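Local coordinates for protein cell division inhibitor SulA (Pseudomonas aeruginosa, PDB 1OFU) that probably inhibits cell division as part of the SOS response, binding FtsZ and preventing its polymerisation into the Z ring, at residues L17-R25 with S44-L55. Sequence-based numbering, arbitrary orientation.
Sequences LTLLAPILR and SLTHEWLRRAGL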
ATOM      1  N   LEU D  17       8.554 -11.953   1.662  1.00 38.40           N
ATOM      2  CA  LEU D  17       7.697 -11.730   0.495  1.00 38.63           C
ATOM      3  C   LEU D  17       6.481 -10.862   0.802  1.00 34.81           C
ATOM      4  O   LEU D  17       6.186  -9.928   0.069  1.00 35.05           O
ATOM      5  CB  LEU D  17       7.210 -13.064  -0.083  1.00 39.90           C
ATOM      6  CG  LEU D  17       8.209 -13.872  -0.911  1.00 45.64           C
ATOM      7  CD1 LEU D  17       7.628 -15.255  -1.208  1.00 46.48           C
ATOM      8  CD2 LEU D  17       8.524 -13.125  -2.203  1.00 43.99           C
ATOM      9  N   THR D  18       5.772 -11.176   1.880  1.00 34.37           N
ATOM     10  CA  THR D  18       4.589 -10.416   2.239  1.00 35.15           C
ATOM     11  C   THR D  18       4.924  -8.968   2.633  1.00 35.63           C
ATOM     12  O   THR D  18       4.105  -8.063   2.454  1.00 31.73           O
ATOM     13  CB  THR D  18       3.800 -11.121   3.374  1.00 35.80           C
ATOM     14  OG1 THR D  18       2.442 -10.664   3.356  1.00 41.85           O
ATOM     15  CG2 THR D  18       4.400 -10.815   4.736  1.00 37.13           C
ATOM     16  N   LEU D  19       6.123  -8.742   3.163  1.00 32.68           N
ATOM     17  CA  LEU D  19       6.528  -7.385   3.527  1.00 33.34           C
ATOM     18  C   LEU D  19       6.908  -6.598   2.271  1.00 34.38           C
ATOM     19  O   LEU D  19       6.813  -5.374   2.245  1.00 35.15           O
ATOM     20  CB  LEU D  19       7.716  -7.414   4.497  1.00 30.21           C
ATOM     21  CG  LEU D  19       7.400  -7.772   5.958  1.00 35.88           C
ATOM     22  CD1 LEU D  19       8.702  -8.002   6.732  1.00 32.80           C
ATOM     23  CD2 LEU D  19       6.576  -6.656   6.594  1.00 31.46           C
ATOM     24  N   LEU D  20       7.331  -7.312   1.229  1.00 31.91           N
ATOM     25  CA  LEU D  20       7.730  -6.691  -0.033  1.00 34.08           C
ATOM     26  C   LEU D  20       6.527  -6.186  -0.827  1.00 34.94           C
ATOM     27  O   LEU D  20       6.544  -5.088  -1.380  1.00 39.20           O
ATOM     28  CB  LEU D  20       8.495  -7.714  -0.886  1.00 36.17           C
ATOM     29  CG  LEU D  20       9.042  -7.297  -2.254  1.00 38.83           C
ATOM     30  CD1 LEU D  20      10.165  -6.290  -2.081  1.00 38.45           C
ATOM     31  CD2 LEU D  20       9.556  -8.525  -2.994  1.00 42.40           C
ATOM     32  N   ALA D  21       5.485  -7.010  -0.866  1.00 34.75           N
ATOM     33  CA  ALA D  21       4.261  -6.732  -1.612  1.00 37.94           C
ATOM     34  C   ALA D  21       3.711  -5.305  -1.593  1.00 37.52           C
ATOM     35  O   ALA D  21       3.441  -4.728  -2.647  1.00 35.43           O
ATOM     36  CB  ALA D  21       3.176  -7.708  -1.175  1.00 32.80           C
ATOM     37  N   PRO D  22       3.520  -4.718  -0.400  1.00 37.82           N
ATOM     38  CA  PRO D  22       2.987  -3.353  -0.353  1.00 34.73           C
ATOM     39  C   PRO D  22       3.842  -2.299  -1.045  1.00 35.58           C
ATOM     40  O   PRO D  22       3.319  -1.318  -1.573  1.00 31.63           O
ATOM     41  CB  PRO D  22       2.816  -3.091   1.151  1.00 39.34           C
ATOM     42  CG  PRO D  22       3.774  -4.035   1.791  1.00 40.33           C
ATOM     43  CD  PRO D  22       3.669  -5.272   0.956  1.00 37.10           C
ATOM     44  N   ILE D  23       5.155  -2.508  -1.062  1.00 32.97           N
ATOM     45  CA  ILE D  23       6.056  -1.556  -1.697  1.00 33.69           C
ATOM     46  C   ILE D  23       5.970  -1.683  -3.214  1.00 32.97           C
ATOM     47  O   ILE D  23       5.906  -0.683  -3.939  1.00 29.95           O
ATOM     48  CB  ILE D  23       7.507  -1.798  -1.234  1.00 38.85           C
ATOM     49  CG1 ILE D  23       7.621  -1.481   0.258  1.00 39.88           C
ATOM     50  CG2 ILE D  23       8.466  -0.956  -2.056  1.00 41.60           C
ATOM     51  CD1 ILE D  23       8.968  -1.784   0.849  1.00 42.37           C
ATOM     52  N   LEU D  24       5.968  -2.922  -3.693  1.00 32.49           N
ATOM     53  CA  LEU D  24       5.873  -3.176  -5.124  1.00 31.24           C
ATOM     54  C   LEU D  24       4.503  -2.736  -5.605  1.00 31.23           C
ATOM     55  O   LEU D  24       4.367  -2.161  -6.676  1.00 34.14           O
ATOM     56  CB  LEU D  24       6.074  -4.664  -5.419  1.00 29.12           C
ATOM     57  CG  LEU D  24       7.505  -5.164  -5.247  1.00 34.65           C
ATOM     58  CD1 LEU D  24       7.605  -6.593  -5.772  1.00 36.73           C
ATOM     59  CD2 LEU D  24       8.457  -4.257  -6.013  1.00 38.46           C
ATOM     60  N   ARG D  25       3.489  -3.014  -4.797  1.00 32.82           N
ATOM     61  CA  ARG D  25       2.119  -2.642  -5.122  1.00 35.04           C
ATOM     62  C   ARG D  25       2.049  -1.116  -5.256  1.00 36.43           C
ATOM     63  O   ARG D  25       1.560  -0.585  -6.250  1.00 34.10           O
ATOM     64  CB  ARG D  25       1.205  -3.164  -4.007  1.00 37.92           C
ATOM     65  CG  ARG D  25      -0.290  -3.001  -4.199  1.00 42.71           C
ATOM     66  CD  ARG D  25      -1.030  -4.101  -3.425  1.00 45.16           C
ATOM     67  NE  ARG D  25      -0.556  -4.250  -2.048  1.00 43.95           N
ATOM     68  CZ  ARG D  25      -0.277  -5.417  -1.462  1.00 51.32           C
ATOM     69  NH1 ARG D  25       0.149  -5.450  -0.207  1.00 52.59           N
ATOM     70  NH2 ARG D  25      -0.418  -6.560  -2.122  1.00 51.78           N
ATOM     71  N   SER D  44      10.930 -16.823  -6.914  1.00 36.31           N
ATOM     72  CA  SER D  44       9.758 -16.682  -6.067  1.00 39.95           C
ATOM     73  C   SER D  44       8.749 -15.682  -6.649  1.00 39.68           C
ATOM     74  O   SER D  44       7.541 -15.889  -6.554  1.00 40.38           O
ATOM     75  CB  SER D  44      10.190 -16.228  -4.668  1.00 40.86           C
ATOM     76  OG  SER D  44       9.115 -16.327  -3.758  1.00 52.07           O
ATOM     77  N   LEU D  45       9.239 -14.592  -7.237  1.00 35.52           N
ATOM     78  CA  LEU D  45       8.342 -13.594  -7.816  1.00 39.71           C
ATOM     79  C   LEU D  45       7.840 -13.995  -9.194  1.00 39.05           C
ATOM     80  O   LEU D  45       8.268 -13.447 -10.205  1.00 40.84           O
ATOM     81  CB  LEU D  45       9.024 -12.225  -7.918  1.00 37.52           C
ATOM     82  CG  LEU D  45       9.077 -11.379  -6.648  1.00 43.96           C
ATOM     83  CD1 LEU D  45      10.048 -11.994  -5.654  1.00 40.97           C
ATOM     84  CD2 LEU D  45       9.501  -9.967  -7.012  1.00 43.70           C
ATOM     85  N   THR D  46       6.927 -14.955  -9.224  1.00 43.13           N
ATOM     86  CA  THR D  46       6.352 -15.424 -10.476  1.00 41.38           C
ATOM     87  C   THR D  46       5.314 -14.408 -10.911  1.00 43.38           C
ATOM     88  O   THR D  46       4.902 -13.552 -10.124  1.00 41.22           O
ATOM     89  CB  THR D  46       5.631 -16.762 -10.286  1.00 42.76           C
ATOM     90  OG1 THR D  46       4.560 -16.586  -9.349  1.00 41.32           O
ATOM     91  CG2 THR D  46       6.593 -17.823  -9.756  1.00 41.81           C
ATOM     92  N   HIS D  47       4.886 -14.504 -12.164  1.00 41.89           N
ATOM     93  CA  HIS D  47       3.875 -13.595 -12.665  1.00 41.31           C
ATOM     94  C   HIS D  47       2.607 -13.756 -11.836  1.00 40.55           C
ATOM     95  O   HIS D  47       1.861 -12.797 -11.639  1.00 41.97           O
ATOM     96  CB  HIS D  47       3.588 -13.878 -14.143  1.00 40.97           C
ATOM     97  CG  HIS D  47       4.620 -13.321 -15.075  1.00 41.10           C
ATOM     98  ND1 HIS D  47       4.298 -12.778 -16.302  1.00 37.52           N
ATOM     99  CD2 HIS D  47       5.965 -13.226 -14.964  1.00 40.67           C
ATOM    100  CE1 HIS D  47       5.401 -12.373 -16.905  1.00 36.43           C
ATOM    101  NE2 HIS D  47       6.426 -12.633 -16.115  1.00 40.91           N
ATOM    102  N   GLU D  48       2.372 -14.967 -11.339  1.00 39.54           N
ATOM    103  CA  GLU D  48       1.190 -15.225 -10.527  1.00 42.70           C
ATOM    104  C   GLU D  48       1.272 -14.541  -9.170  1.00 39.02           C
ATOM    105  O   GLU D  48       0.289 -13.976  -8.692  1.00 38.99           O
ATOM    106  CB  GLU D  48       0.985 -16.728 -10.330  1.00 48.92           C
ATOM    107  CG  GLU D  48      -0.237 -17.252 -11.063  1.00 62.26           C
ATOM    108  CD  GLU D  48      -1.483 -16.417 -10.785  1.00 68.82           C
ATOM    109  OE1 GLU D  48      -1.918 -16.360  -9.614  1.00 72.36           O
ATOM    110  OE2 GLU D  48      -2.027 -15.814 -11.736  1.00 70.55           O
ATOM    111  N   TRP D  49       2.443 -14.593  -8.547  1.00 35.68           N
ATOM    112  CA  TRP D  49       2.612 -13.952  -7.252  1.00 37.56           C
ATOM    113  C   TRP D  49       2.389 -12.455  -7.414  1.00 30.31           C
ATOM    114  O   TRP D  49       1.707 -11.832  -6.605  1.00 36.80           O
ATOM    115  CB  TRP D  49       4.023 -14.186  -6.698  1.00 36.11           C
ATOM    116  CG  TRP D  49       4.225 -13.565  -5.336  1.00 39.24           C
ATOM    117  CD1 TRP D  49       3.953 -14.137  -4.126  1.00 39.54           C
ATOM    118  CD2 TRP D  49       4.684 -12.233  -5.054  1.00 37.72           C
ATOM    119  NE1 TRP D  49       4.211 -13.246  -3.108  1.00 38.42           N
ATOM    120  CE2 TRP D  49       4.661 -12.071  -3.650  1.00 39.75           C
ATOM    121  CE3 TRP D  49       5.107 -11.162  -5.852  1.00 37.11           C
ATOM    122  CZ2 TRP D  49       5.050 -10.878  -3.023  1.00 39.57           C
ATOM    123  CZ3 TRP D  49       5.494  -9.971  -5.228  1.00 39.62           C
ATOM    124  CH2 TRP D  49       5.462  -9.844  -3.826  1.00 35.38           C
ATOM    125  N   LEU D  50       2.969 -11.885  -8.465  1.00 32.77           N
ATOM    126  CA  LEU D  50       2.861 -10.453  -8.734  1.00 34.69           C
ATOM    127  C   LEU D  50       1.423 -10.008  -8.946  1.00 37.81           C
ATOM    128  O   LEU D  50       1.024  -8.921  -8.509  1.00 35.08           O
ATOM    129  CB  LEU D  50       3.717 -10.085  -9.952  1.00 35.09           C
ATOM    130  CG  LEU D  50       5.223 -10.175  -9.696  1.00 35.33           C
ATOM    131  CD1 LEU D  50       5.990 -10.043 -11.001  1.00 33.37           C
ATOM    132  CD2 LEU D  50       5.636  -9.087  -8.712  1.00 33.19           C
ATOM    133  N   ARG D  51       0.644 -10.844  -9.627  1.00 38.46           N
ATOM    134  CA  ARG D  51      -0.757 -10.525  -9.855  1.00 39.22           C
ATOM    135  C   ARG D  51      -1.518 -10.655  -8.540  1.00 42.28           C
ATOM    136  O   ARG D  51      -2.364  -9.817  -8.228  1.00 43.64           O
ATOM    137  CB  ARG D  51      -1.363 -11.456 -10.911  1.00 43.38           C
ATOM    138  CG  ARG D  51      -0.871 -11.188 -12.334  1.00 45.02           C
ATOM    139  CD  ARG D  51      -1.827 -11.764 -13.370  1.00 47.71           C
ATOM    140  NE  ARG D  51      -1.784 -13.222 -13.447  1.00 47.09           N
ATOM    141  CZ  ARG D  51      -0.780 -13.916 -13.973  1.00 51.77           C
ATOM    142  NH1 ARG D  51      -0.828 -15.242 -14.002  1.00 51.02           N
ATOM    143  NH2 ARG D  51       0.273 -13.286 -14.475  1.00 54.57           N
ATOM    144  N   ARG D  52      -1.221 -11.701  -7.768  1.00 40.91           N
ATOM    145  CA  ARG D  52      -1.889 -11.892  -6.487  1.00 42.98           C
ATOM    146  C   ARG D  52      -1.493 -10.794  -5.501  1.00 45.16           C
ATOM    147  O   ARG D  52      -2.261 -10.450  -4.608  1.00 43.62           O
ATOM    148  CB  ARG D  52      -1.561 -13.261  -5.886  1.00 48.10           C
ATOM    149  CG  ARG D  52      -2.217 -14.437  -6.592  1.00 55.50           C
ATOM    150  CD  ARG D  52      -2.413 -15.604  -5.632  1.00 65.28           C
ATOM    151  NE  ARG D  52      -3.105 -16.727  -6.260  1.00 75.02           N
ATOM    152  CZ  ARG D  52      -2.537 -17.575  -7.113  1.00 80.61           C
ATOM    153  NH1 ARG D  52      -1.260 -17.436  -7.444  1.00 83.95           N
ATOM    154  NH2 ARG D  52      -3.250 -18.562  -7.640  1.00 83.06           N
ATOM    155  N   ALA D  53      -0.288 -10.249  -5.654  1.00 45.54           N
ATOM    156  CA  ALA D  53       0.159  -9.173  -4.774  1.00 40.33           C
ATOM    157  C   ALA D  53      -0.616  -7.898  -5.110  1.00 38.20           C
ATOM    158  O   ALA D  53      -0.428  -6.862  -4.481  1.00 36.49           O
ATOM    159  CB  ALA D  53       1.640  -8.943  -4.941  1.00 40.40           C
ATOM    160  N   GLY D  54      -1.477  -7.979  -6.119  1.00 37.51           N
ATOM    161  CA  GLY D  54      -2.284  -6.836  -6.509  1.00 32.39           C
ATOM    162  C   GLY D  54      -1.575  -5.712  -7.242  1.00 37.06           C
ATOM    163  O   GLY D  54      -2.073  -4.588  -7.266  1.00 40.17           O
ATOM    164  N   LEU D  55      -0.422  -5.984  -7.847  1.00 35.36           N
ATOM    165  CA  LEU D  55       0.279  -4.925  -8.565  1.00 36.45           C
ATOM    166  C   LEU D  55      -0.532  -4.506  -9.791  1.00 36.45           C
ATOM    167  O   LEU D  55      -1.335  -5.281 -10.309  1.00 36.57           O
ATOM    168  CB  LEU D  55       1.669  -5.387  -9.027  1.00 39.01           C
ATOM    169  CG  LEU D  55       2.651  -6.077  -8.076  1.00 44.65           C
ATOM    170  CD1 LEU D  55       4.058  -5.851  -8.597  1.00 41.57           C
ATOM    171  CD2 LEU D  55       2.530  -5.527  -6.672  1.00 46.35           C
TER
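With CG anti to the backbone N (chi1 -178°), the W49 indole extends from helix 47-52 to helix 13-28, where its CH2 lies 4.1 Å from A21 CB. R25 starts the same way (chi1 -175°), but its chain bends at chi3, and the guanidinium ends up beside A53 O. The indole slots between two aliphatic groups. L17 CD2 lies over one face and A53 CB over the opposite face, both offset toward the rim. At the ring edge, W49 CZ2 comes within 3.4 Å of L17 O. Farther round the rim L24 CD1 lies 4.0 Å from W49 CZ3; the two side chains cross at about a right angle. L24 and L45 meet tip to tip, with CD1 of L24 4.1 Å from CD2 of L45. L55 CD2 lies against the backbone of helix 13-28, 3.3 Å from R25 N. R25 NH2 donates to A53 O, near the guanidinium plane; 2.4 Å is too short for an ordinary hydrogen bond, so the length is doubtful. A53 follows helix 47-52, and G54 after it has positive phi and closes the helix in a Schellman motif. At the other end, T46 OG1 caps the helix, accepting from W49 N at 3.0 Å. R25 NH1 forms a salt bridge with E26 of the second SulA subunit. The axes of segments 17-25 and 47-52 cross at -68° on one side of the parallel sheet. L20 packs on strand 4-10, while L50 and L55 pack on strand 60-63, so the pair spans the sheet from one outermost strand of this chain to the other.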